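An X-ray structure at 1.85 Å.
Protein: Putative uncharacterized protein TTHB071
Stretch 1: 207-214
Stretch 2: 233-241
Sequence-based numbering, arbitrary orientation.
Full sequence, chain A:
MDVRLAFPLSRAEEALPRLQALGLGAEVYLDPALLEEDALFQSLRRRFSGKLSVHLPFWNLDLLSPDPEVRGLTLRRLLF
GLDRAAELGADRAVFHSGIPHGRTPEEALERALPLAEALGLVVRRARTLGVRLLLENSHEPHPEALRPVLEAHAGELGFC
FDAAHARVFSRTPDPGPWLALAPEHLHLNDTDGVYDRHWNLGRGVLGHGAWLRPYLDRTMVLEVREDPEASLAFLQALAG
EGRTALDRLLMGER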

# COMPACT_ATOMS: atom_id res chain seq x y z
N GLY A 207 -6.70 6.93 -16.86
CA GLY A 207 -5.96 7.92 -17.69
C GLY A 207 -4.57 8.29 -17.14
O GLY A 207 -4.20 9.48 -17.08
N HIS A 208 -3.80 7.28 -16.74
CA HIS A 208 -2.51 7.54 -16.09
C HIS A 208 -1.58 8.42 -16.90
O HIS A 208 -0.74 9.13 -16.33
CB HIS A 208 -1.77 6.24 -15.78
CG HIS A 208 -2.52 5.32 -14.86
ND1 HIS A 208 -2.23 5.22 -13.51
CD2 HIS A 208 -3.55 4.48 -15.10
CE1 HIS A 208 -3.05 4.34 -12.96
NE2 HIS A 208 -3.86 3.88 -13.90
N GLY A 209 -1.68 8.35 -18.22
CA GLY A 209 -0.86 9.21 -19.09
C GLY A 209 -1.02 10.69 -18.76
O GLY A 209 -0.05 11.47 -18.89
N ALA A 210 -2.21 11.09 -18.34
CA ALA A 210 -2.49 12.48 -18.01
C ALA A 210 -1.88 12.98 -16.69
O ALA A 210 -1.71 14.19 -16.52
CB ALA A 210 -4.02 12.76 -18.04
N TRP A 211 -1.53 12.08 -15.75
CA TRP A 211 -1.10 12.55 -14.42
C TRP A 211 0.11 11.87 -13.81
O TRP A 211 0.68 12.39 -12.85
CB TRP A 211 -2.29 12.53 -13.43
CG TRP A 211 -2.90 11.16 -13.22
CD1 TRP A 211 -3.98 10.63 -13.90
CD2 TRP A 211 -2.47 10.16 -12.29
NE1 TRP A 211 -4.24 9.36 -13.42
CE2 TRP A 211 -3.33 9.05 -12.44
CE3 TRP A 211 -1.46 10.10 -11.32
CZ2 TRP A 211 -3.20 7.89 -11.66
CZ3 TRP A 211 -1.33 8.94 -10.55
CH2 TRP A 211 -2.19 7.85 -10.74
N LEU A 212 0.51 10.71 -14.34
CA LEU A 212 1.50 9.88 -13.64
C LEU A 212 2.97 10.24 -13.91
O LEU A 212 3.85 9.97 -13.08
CB LEU A 212 1.27 8.39 -13.92
CG LEU A 212 2.24 7.36 -13.30
CD1 LEU A 212 2.16 7.34 -11.75
CD2 LEU A 212 1.92 6.00 -13.86
N ARG A 213 3.23 10.85 -15.07
CA ARG A 213 4.62 11.08 -15.48
C ARG A 213 5.49 11.80 -14.41
O ARG A 213 6.63 11.38 -14.20
CB ARG A 213 4.72 11.78 -16.85
CG ARG A 213 6.08 11.55 -17.52
CD ARG A 213 6.17 12.22 -18.87
NE ARG A 213 4.83 12.46 -19.43
CZ ARG A 213 4.28 11.74 -20.39
NH1 ARG A 213 4.96 10.73 -20.92
NH2 ARG A 213 3.05 12.02 -20.83
N PRO A 214 4.95 12.83 -13.71
CA PRO A 214 5.80 13.47 -12.69
C PRO A 214 6.27 12.55 -11.57
O PRO A 214 7.23 12.89 -10.88
CB PRO A 214 4.91 14.60 -12.14
CG PRO A 214 3.95 14.89 -13.23
CD PRO A 214 3.66 13.53 -13.85
N ALA A 233 5.46 -2.07 -19.66
CA ALA A 233 5.55 -1.48 -21.00
C ALA A 233 4.86 -0.12 -21.08
O ALA A 233 5.36 0.79 -21.76
CB ALA A 233 4.97 -2.44 -22.06
N PHE A 234 3.72 0.03 -20.40
CA PHE A 234 3.05 1.32 -20.27
C PHE A 234 4.00 2.33 -19.58
O PHE A 234 4.16 3.47 -20.06
CB PHE A 234 1.73 1.17 -19.46
CG PHE A 234 0.86 2.42 -19.43
CD1 PHE A 234 1.15 3.47 -18.56
CD2 PHE A 234 -0.26 2.52 -20.24
CE1 PHE A 234 0.35 4.62 -18.53
CE2 PHE A 234 -1.08 3.67 -20.22
CZ PHE A 234 -0.77 4.72 -19.36
N LEU A 235 4.64 1.91 -18.49
CA LEU A 235 5.49 2.82 -17.70
C LEU A 235 6.71 3.28 -18.52
O LEU A 235 7.12 4.46 -18.48
CB LEU A 235 5.95 2.17 -16.39
CG LEU A 235 4.86 1.96 -15.33
CD1 LEU A 235 5.40 1.24 -14.11
CD2 LEU A 235 4.30 3.33 -14.94
N GLN A 236 7.28 2.33 -19.25
CA GLN A 236 8.43 2.58 -20.09
C GLN A 236 8.16 3.56 -21.23
O GLN A 236 9.00 4.43 -21.51
CB GLN A 236 9.00 1.27 -20.60
CG GLN A 236 9.88 0.56 -19.58
CD GLN A 236 10.18 -0.87 -19.96
OE1 GLN A 236 11.02 -1.52 -19.34
NE2 GLN A 236 9.49 -1.37 -20.98
N ALA A 237 7.00 3.44 -21.89
CA ALA A 237 6.57 4.38 -22.93
C ALA A 237 6.30 5.75 -22.32
O ALA A 237 6.59 6.78 -22.92
CB ALA A 237 5.31 3.89 -23.63
N LEU A 238 5.73 5.76 -21.12
CA LEU A 238 5.45 7.00 -20.44
C LEU A 238 6.76 7.71 -20.11
O LEU A 238 6.85 8.93 -20.21
CB LEU A 238 4.63 6.74 -19.16
CG LEU A 238 3.98 7.96 -18.52
CD1 LEU A 238 3.02 8.70 -19.48
CD2 LEU A 238 3.25 7.53 -17.25
N ALA A 239 7.76 6.92 -19.71
CA ALA A 239 9.06 7.44 -19.28
C ALA A 239 9.92 7.97 -20.43
O ALA A 239 10.84 8.75 -20.21
CB ALA A 239 9.83 6.37 -18.50
N GLY A 240 9.62 7.52 -21.65
CA GLY A 240 10.45 7.81 -22.83
C GLY A 240 10.08 9.09 -23.55
O GLY A 240 10.84 9.59 -24.39
N GLU A 241 8.90 9.62 -23.20
CA GLU A 241 8.39 10.87 -23.77
C GLU A 241 8.33 12.00 -22.73
O GLU A 241 8.24 11.75 -21.52
CB GLU A 241 7.01 10.65 -24.40
CG GLU A 241 6.02 9.91 -23.49
CD GLU A 241 4.60 9.86 -24.04
OE1 GLU A 241 4.44 9.65 -25.26
OE2 GLU A 241 3.65 10.01 -23.24

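How do the two backbones present themselves to each other? Stretch 2 continues a helix that begins earlier in the chain, held by bonds such as Leu 238 N to Phe 234 O (3.0 Å) and Ala 239 N to Leu 235 O (2.8 Å). The other stretch is less regular. His 208 O receives both Trp 211 N at 3.1 Å and Leu 212 N at 2.8 Å, which draws the chain into a tight turn, and Arg 213 and Pro 214 belong to a 3-10 segment that continues later in the chain. The nearest CA atoms, Arg 213 CA and Leu 238 CA, are 6.5 Å apart.

Which apolar side chains meet across the contact? Leu 212 points toward the helix, and its CD2 meets Leu 235 CD2 at 3.7 Å and Leu 238 CD2 at 3.9 Å. Leu 235 and Leu 238, three residues apart and so nearly one helical turn, each leave the backbone sideways, yet their ends come nearer to the other stretch. All three leucines are buried, and their side chains have no polar atoms to satisfy.

Where does the phenylalanine fit? Phe 234 lies one turn before Leu 238, and its t rotamer (chi1 -172°) carries the ring to the start of the turn. Gly 209 N sits at the ring edge, 3.9 Å from Phe 234 CZ, while His 208 CB approaches Phe 234 CE1 at 3.8 Å. The backbone itself packs here as well, with Gly 209 CA 3.9 Å from Leu 238 CD1. The imidazole of His 208 has other business, since its NE2 is hydrogen-bonded elsewhere in the structure.

What does Arg 213 add to the contact? It loses more surface to the other stretch than any other residue of the contact. Its NH1 donates to Leu 238 O at 2.7 Å, a carbonyl that accepts no helical bond from within the stretch, and also to Glu 241 OE2 at 2.8 Å, forming a salt bridge. A weak bond from Arg 213 NH2 to the same Glu 241 OE2, at 3.2 Å, supplements it. The carboxylate oxygen lies at the guanidinium edge, near its plane, where the N-H groups point, whereas Leu 238 CD1 covers one face and comes within 3.2 Å of Arg 213 NH1. One arginine thus joins charge pairing, a backbone hydrogen bond and close packing against a leucine.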